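Local coordinates for solute-binding protein (Thermoactinomyces vulgaris, PDB 2ZYN) that binds glucose-built sugars such as cyclodextrins and probably delivers them to a membrane transporter for carbohydrate uptake, at residues V22-A27 and E52-A57; K60-L65 and V78-D83. All coordinates share one frame; numbering follows the deposited sequence.

Interaction 1. Residues V22-A27 and E52-A57; sequences VVWENA and EVVPVA. With GLC (alpha-D-glucopyranose), chain B.
Val23 and Val54 meet through their backbones in the parallel pairing of strands 22-25 and 52-55 of a beta-alpha-beta unit, where beta-branched valines suit the extended chain and helix 31-47 covers Val53. Val54 N donates to Val23 O at 2.8 Å and Val23 N to Glu52 O at 2.9 Å; Glu25 carries the pairing on, giving its N to Val54 O and accepting Val56 N. On the side of Trp24, Val54 lies alongside the indole, its CB 3.9 Å from Trp24 CD1, and the broad ring face takes Val56 CG2 in a CH-pi contact, 3.8 Å from the five-membered centroid. Replacing Trp24 by an alanine would probably open a gap beside helix 61-68 and leave Val56 CG2 without its flat support. At the C-terminal end of strand 20-25, Glu25 bends at chi2 (60°): its OE1 accepts Asn26 N at 2.8 Å, while OE2 is hydrogen-bonded to Thr36 OG1 and salt-bridged to Lys126 NZ. Asn26 OD1 accepts O3 of the chain B glucose at 2.6 Å, and also Leu58 N; ND2 is hydrogen-bonded to Gln32 OE1. Backbone-bonded strands with apolar packing on Trp24 thus present a braced amide to the sugar.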
loop_
_atom_site.group_PDB
_atom_site.type_symbol
_atom_site.label_atom_id
_atom_site.label_comp_id
_atom_site.label_asym_id
_atom_site.label_seq_id
_atom_site.Cartn_x
_atom_site.Cartn_y
_atom_site.Cartn_z
ATOM N N VAL A 22 -0.955 23.565 5.064
ATOM C CA VAL A 22 -2.025 22.580 4.900
ATOM C C VAL A 22 -1.420 21.203 4.631
ATOM O O VAL A 22 -0.524 21.059 3.797
ATOM C CB VAL A 22 -3.010 22.975 3.761
ATOM C CG1 VAL A 22 -4.115 21.941 3.598
ATOM C CG2 VAL A 22 -3.625 24.343 4.026
ATOM N N VAL A 23 -1.909 20.204 5.357
ATOM C CA VAL A 23 -1.447 18.827 5.212
ATOM C C VAL A 23 -2.644 17.932 4.895
ATOM O O VAL A 23 -3.660 17.998 5.584
ATOM C CB VAL A 23 -0.748 18.334 6.508
ATOM C CG1 VAL A 23 -0.471 16.843 6.456
ATOM C CG2 VAL A 23 0.548 19.092 6.749
ATOM N N TRP A 24 -2.537 17.113 3.851
ATOM C CA TRP A 24 -3.563 16.102 3.593
ATOM C C TRP A 24 -3.122 14.749 4.126
ATOM O O TRP A 24 -2.128 14.182 3.661
ATOM C CB TRP A 24 -3.898 15.978 2.104
ATOM C CG TRP A 24 -4.612 17.153 1.512
ATOM C CD1 TRP A 24 -5.233 18.169 2.182
ATOM C CD2 TRP A 24 -4.805 17.414 0.119
ATOM N NE1 TRP A 24 -5.783 19.058 1.289
ATOM C CE2 TRP A 24 -5.538 18.617 0.016
ATOM C CE3 TRP A 24 -4.424 16.751 -1.057
ATOM C CZ2 TRP A 24 -5.895 19.174 -1.218
ATOM C CZ3 TRP A 24 -4.780 17.302 -2.282
ATOM C CH2 TRP A 24 -5.510 18.504 -2.350
ATOM N N GLU A 25 -3.863 14.246 5.111
ATOM C CA GLU A 25 -3.629 12.917 5.663
ATOM C C GLU A 25 -4.789 12.001 5.301
ATOM O O GLU A 25 -5.913 12.462 5.101
ATOM C CB GLU A 25 -3.433 12.985 7.188
ATOM C CG GLU A 25 -3.198 11.638 7.894
ATOM C CD GLU A 25 -1.955 10.898 7.406
ATOM O OE1 GLU A 25 -2.012 10.251 6.339
ATOM O OE2 GLU A 25 -0.922 10.943 8.107
ATOM N N ASN A 26 -4.499 10.706 5.200
ATOM C CA ASN A 26 -5.496 9.686 4.888
ATOM C C ASN A 26 -6.755 9.826 5.743
ATOM O O ASN A 26 -6.676 9.921 6.971
ATOM C CB ASN A 26 -4.884 8.290 5.061
ATOM C CG ASN A 26 -5.820 7.171 4.626
ATOM O OD1 ASN A 26 -6.708 7.365 3.795
ATOM N ND2 ASN A 26 -5.602 5.977 5.176
ATOM N N ALA A 27 -7.907 9.844 5.074
ATOM C CA ALA A 27 -9.199 9.991 5.734
ATOM C C ALA A 27 -9.673 8.665 6.318
ATOM O O ALA A 27 -10.675 8.091 5.866
ATOM C CB ALA A 27 -10.232 10.563 4.760
ATOM N N GLU A 52 -3.009 23.008 9.380
ATOM C CA GLU A 52 -4.315 22.376 9.252
ATOM C C GLU A 52 -4.183 21.004 8.596
ATOM O O GLU A 52 -3.766 20.893 7.440
ATOM C CB GLU A 52 -5.264 23.269 8.452
ATOM C CG GLU A 52 -6.672 22.710 8.285
ATOM C CD GLU A 52 -7.520 23.510 7.311
ATOM O OE1 GLU A 52 -6.993 23.983 6.283
ATOM O OE2 GLU A 52 -8.731 23.653 7.569
ATOM N N VAL A 53 -4.540 19.965 9.347
ATOM C CA VAL A 53 -4.513 18.596 8.838
ATOM C C VAL A 53 -5.909 18.196 8.365
ATOM O O VAL A 53 -6.833 18.055 9.168
ATOM C CB VAL A 53 -3.991 17.592 9.889
ATOM C CG1 VAL A 53 -3.938 16.176 9.305
ATOM C CG2 VAL A 53 -2.614 18.010 10.383
ATOM N N VAL A 54 -6.038 18.016 7.054
ATOM C CA VAL A 54 -7.318 17.734 6.410
ATOM C C VAL A 54 -7.370 16.283 5.918
ATOM O O VAL A 54 -6.456 15.832 5.227
ATOM C CB VAL A 54 -7.560 18.707 5.224
ATOM C CG1 VAL A 54 -8.866 18.392 4.495
ATOM C CG2 VAL A 54 -7.537 20.157 5.701
ATOM N N PRO A 55 -8.439 15.543 6.281
ATOM C CA PRO A 55 -8.576 14.171 5.808
ATOM C C PRO A 55 -8.989 14.091 4.338
ATOM O O PRO A 55 -10.025 14.640 3.943
ATOM C CB PRO A 55 -9.661 13.588 6.720
ATOM C CG PRO A 55 -10.480 14.743 7.114
ATOM C CD PRO A 55 -9.552 15.934 7.164
ATOM N N VAL A 56 -8.141 13.441 3.546
ATOM C CA VAL A 56 -8.423 13.110 2.153
ATOM C C VAL A 56 -7.966 11.671 1.931
ATOM O O VAL A 56 -6.814 11.333 2.219
ATOM C CB VAL A 56 -7.662 14.030 1.157
ATOM C CG1 VAL A 56 -8.041 13.697 -0.284
ATOM C CG2 VAL A 56 -7.926 15.507 1.448
ATOM N N ALA A 57 -8.868 10.830 1.427
ATOM C CA ALA A 57 -8.562 9.418 1.173
ATOM C C ALA A 57 -7.216 9.217 0.481
ATOM O O ALA A 57 -6.905 9.888 -0.502
ATOM C CB ALA A 57 -9.678 8.766 0.371
HETATM C C1 GLC B . -11.074 3.774 2.252
HETATM C C2 GLC B . -10.264 4.761 3.065
HETATM C C3 GLC B . -8.806 4.295 3.248
HETATM C C4 GLC B . -8.670 2.855 3.807
HETATM C C5 GLC B . -9.714 1.855 3.120
HETATM C C6 GLC B . -10.040 0.616 3.965
HETATM O O2 GLC B . -10.277 6.092 2.519
HETATM O O3 GLC B . -8.118 5.215 4.099
HETATM O O4 GLC B . -7.345 2.454 3.476
HETATM O O5 GLC B . -11.024 2.448 2.775
HETATM O O6 GLC B . -10.490 1.034 5.243
#

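Interaction 2. Residues K60-L65 and V78-D83; sequences KQQEKL and VTWPHD. With GLC (alpha-D-glucopyranose), chain C; GLC (alpha-D-glucopyranose), chain D.
Gln62 lies across one face of the Trp80 indole. Its CB stands 3.8 Å from the centroid of the six-membered ring, almost on the ring normal, in a CH-pi contact. With CG anti to the backbone N (chi1 -178°), the extended side chain runs on over the same face until NE2 lies near NE1 and CE2, the amide plane 26° from the ring. Gln62 NE2 is 3.2 Å from Trp80 NE1, but both are donors and not hydrogen-bonded to each other; NE2 instead lies 3.1 Å above the Trp80 ring plane, toward the rim. Aliphatic groups meet the edge: Leu65 CD2 is 4.0 Å from Trp80 CH2, and Gln61 CB is 3.8 Å from Trp80 CE3. Leu65 CD2 also reaches Val78 CG1 at 4.1 Å, where a branched residue suits the buried strand. Helix 61-68 thereby packs on strand 77-81 of the mixed sheet in a periplasmic-binding-protein type of fold. Farther along the same segment, Asp83 OD2 accepts O3 of the chain C glucose at 2.7 Å; Asp83 OD1 stands 2.5 Å from its O2, very short and perhaps shortened by model error. The compact ring of Pro81 touches the glucoses of chains C and D. Lys91 binds Gln62 OE1 and so helps fix the amide over the indole. Tyr285 meets the Trp80 ring, and its OH is hydrogen-bonded to Trp80 O, while Thr79 OG1 is hydrogen-bonded to Gly283 O.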
loop_
_atom_site.group_PDB
_atom_site.type_symbol
_atom_site.label_atom_id
_atom_site.label_comp_id
_atom_site.label_asym_id
_atom_site.label_seq_id
_atom_site.Cartn_x
_atom_site.Cartn_y
_atom_site.Cartn_z
ATOM N N LYS A 60 -7.237 9.011 -3.199
ATOM C CA LYS A 60 -7.870 10.136 -3.879
ATOM C C LYS A 60 -6.968 11.371 -3.900
ATOM O O LYS A 60 -7.216 12.306 -4.670
ATOM C CB LYS A 60 -9.225 10.465 -3.249
ATOM C CG LYS A 60 -10.300 9.400 -3.473
ATOM C CD LYS A 60 -11.665 9.839 -2.941
ATOM C CE LYS A 60 -12.355 10.829 -3.879
ATOM N NZ LYS A 60 -13.681 11.274 -3.359
ATOM N N GLN A 61 -5.920 11.363 -3.072
ATOM C CA GLN A 61 -5.056 12.536 -2.902
ATOM C C GLN A 61 -4.341 12.995 -4.172
ATOM O O GLN A 61 -4.279 14.196 -4.437
ATOM C CB GLN A 61 -4.031 12.321 -1.777
ATOM C CG GLN A 61 -4.633 12.436 -0.378
ATOM C CD GLN A 61 -3.606 12.633 0.724
ATOM O OE1 GLN A 61 -3.834 12.252 1.873
ATOM N NE2 GLN A 61 -2.479 13.238 0.386
ATOM N N GLN A 62 -3.799 12.053 -4.944
ATOM C CA GLN A 62 -3.059 12.402 -6.163
ATOM C C GLN A 62 -3.977 13.024 -7.202
ATOM O O GLN A 62 -3.615 14.015 -7.846
ATOM C CB GLN A 62 -2.318 11.185 -6.733
ATOM C CG GLN A 62 -1.485 11.483 -7.989
ATOM C CD GLN A 62 -0.363 10.480 -8.228
ATOM O OE1 GLN A 62 0.330 10.541 -9.246
ATOM N NE2 GLN A 62 -0.179 9.561 -7.295
ATOM N N GLU A 63 -5.171 12.452 -7.351
ATOM C CA GLU A 63 -6.165 12.985 -8.279
ATOM C C GLU A 63 -6.664 14.362 -7.844
ATOM O O GLU A 63 -6.847 15.247 -8.680
ATOM C CB GLU A 63 -7.337 12.011 -8.460
ATOM C CG GLU A 63 -6.974 10.714 -9.191
ATOM C CD GLU A 63 -6.398 10.946 -10.584
ATOM O OE1 GLU A 63 -6.870 11.863 -11.295
ATOM O OE2 GLU A 63 -5.467 10.206 -10.969
ATOM N N LYS A 64 -6.850 14.544 -6.537
ATOM C CA LYS A 64 -7.317 15.820 -5.985
ATOM C C LYS A 64 -6.279 16.936 -6.145
ATOM O O LYS A 64 -6.631 18.077 -6.466
ATOM C CB LYS A 64 -7.716 15.665 -4.513
ATOM C CG LYS A 64 -8.422 16.878 -3.915
ATOM C CD LYS A 64 -8.671 16.692 -2.423
ATOM C CE LYS A 64 -9.394 17.884 -1.819
ATOM N NZ LYS A 64 -10.800 17.991 -2.297
ATOM N N LEU A 65 -5.005 16.606 -5.928
ATOM C CA LEU A 65 -3.917 17.577 -6.099
ATOM C C LEU A 65 -3.738 17.977 -7.563
ATOM O O LEU A 65 -3.387 19.125 -7.860
ATOM C CB LEU A 65 -2.598 17.032 -5.532
ATOM C CG LEU A 65 -1.404 17.995 -5.450
ATOM C CD1 LEU A 65 -1.693 19.194 -4.547
ATOM C CD2 LEU A 65 -0.156 17.265 -4.984
ATOM N N VAL A 78 1.374 16.218 1.120
ATOM C CA VAL A 78 0.423 15.191 0.694
ATOM C C VAL A 78 1.048 13.811 0.918
ATOM O O VAL A 78 2.245 13.706 1.177
ATOM C CB VAL A 78 0.035 15.360 -0.802
ATOM C CG1 VAL A 78 -0.733 16.666 -1.020
ATOM C CG2 VAL A 78 1.282 15.309 -1.704
ATOM N N THR A 79 0.238 12.760 0.827
ATOM C CA THR A 79 0.732 11.394 1.015
ATOM C C THR A 79 0.000 10.364 0.154
ATOM O O THR A 79 -1.218 10.423 -0.003
ATOM C CB THR A 79 0.691 10.978 2.518
ATOM O OG1 THR A 79 1.305 9.693 2.683
ATOM C CG2 THR A 79 -0.752 10.957 3.058
ATOM N N TRP A 80 0.773 9.437 -0.404
ATOM C CA TRP A 80 0.251 8.252 -1.094
ATOM C C TRP A 80 1.354 7.213 -1.278
ATOM O O TRP A 80 2.541 7.563 -1.219
ATOM C CB TRP A 80 -0.422 8.598 -2.435
ATOM C CG TRP A 80 0.402 9.390 -3.403
ATOM C CD1 TRP A 80 1.421 8.931 -4.189
ATOM C CD2 TRP A 80 0.246 10.778 -3.716
ATOM N NE1 TRP A 80 1.916 9.953 -4.964
ATOM C CE2 TRP A 80 1.213 11.097 -4.694
ATOM C CE3 TRP A 80 -0.616 11.785 -3.260
ATOM C CZ2 TRP A 80 1.350 12.386 -5.224
ATOM C CZ3 TRP A 80 -0.482 13.069 -3.787
ATOM C CH2 TRP A 80 0.493 13.354 -4.766
ATOM N N PRO A 81 0.978 5.932 -1.481
ATOM C CA PRO A 81 2.000 4.905 -1.713
ATOM C C PRO A 81 2.880 5.218 -2.930
ATOM O O PRO A 81 2.414 5.807 -3.900
ATOM C CB PRO A 81 1.184 3.632 -1.947
ATOM C CG PRO A 81 -0.137 3.895 -1.309
ATOM C CD PRO A 81 -0.383 5.359 -1.496
ATOM N N HIS A 82 4.141 4.807 -2.856
ATOM C CA HIS A 82 5.180 5.240 -3.788
ATOM C C HIS A 82 5.012 4.787 -5.240
ATOM O O HIS A 82 5.717 5.290 -6.114
ATOM C CB HIS A 82 6.532 4.739 -3.292
ATOM C CG HIS A 82 6.697 3.263 -3.442
ATOM N ND1 HIS A 82 7.355 2.691 -4.511
ATOM C CD2 HIS A 82 6.249 2.235 -2.684
ATOM C CE1 HIS A 82 7.323 1.377 -4.391
ATOM N NE2 HIS A 82 6.659 1.075 -3.289
ATOM N N ASP A 83 4.120 3.829 -5.504
ATOM C CA ASP A 83 3.986 3.280 -6.862
ATOM C C ASP A 83 3.687 4.352 -7.907
ATOM O O ASP A 83 4.135 4.256 -9.048
ATOM C CB ASP A 83 2.936 2.164 -6.936
ATOM C CG ASP A 83 1.590 2.584 -6.388
ATOM O OD1 ASP A 83 1.491 2.791 -5.162
ATOM O OD2 ASP A 83 0.615 2.669 -7.168
HETATM C C1 GLC C . -2.094 -0.071 -4.242
HETATM C C2 GLC C . -1.356 1.092 -4.885
HETATM C C3 GLC C . -2.348 2.143 -5.394
HETATM C C4 GLC C . -3.442 1.518 -6.326
HETATM C C5 GLC C . -4.080 0.276 -5.670
HETATM C C6 GLC C . -4.961 -0.520 -6.607
HETATM O O2 GLC C . -0.417 1.678 -4.000
HETATM O O3 GLC C . -1.751 3.247 -6.011
HETATM O O4 GLC C . -4.444 2.484 -6.496
HETATM O O5 GLC C . -3.060 -0.623 -5.154
HETATM O O6 GLC C . -5.790 -1.385 -5.862
HETATM C C1 GLC D . -3.230 -0.623 1.008
HETATM C C2 GLC D . -1.871 -0.011 0.601
HETATM C C3 GLC D . -1.871 0.573 -0.869
HETATM C C4 GLC D . -2.658 -0.286 -1.884
HETATM C C5 GLC D . -4.058 -0.655 -1.343
HETATM C C6 GLC D . -4.846 -1.548 -2.314
HETATM O O2 GLC D . -1.468 1.021 1.519
HETATM O O3 GLC D . -0.546 0.644 -1.369
HETATM O O4 GLC D . -2.808 0.426 -3.111
HETATM O O5 GLC D . -3.960 -1.324 -0.071
HETATM O O6 GLC D . -6.211 -1.461 -1.992
#

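From the N terminus, strand 20-25 leads into helix 31-47 and returns as strand 50-55, and interaction 1 closes this beta-alpha-beta loop. The chain then enters helix 61-68 after a short connection and comes back as strand 77-81, where interaction 2 closes a second, shorter loop. The two loops follow in series, neither enclosing nor crossing the other, and their centres lie about 11 Å apart. Gln61 of helix 61-68 packs on Trp24 and Val56, so the residue that opens the helix also touches strand 20-25 and the residue just after strand 50-55. Together the contacts tie the paired strands to the helix and to the mixed sheet, and the C-terminal ends of segments 22-27, 52-57 and 78-83 reach bound glucoses.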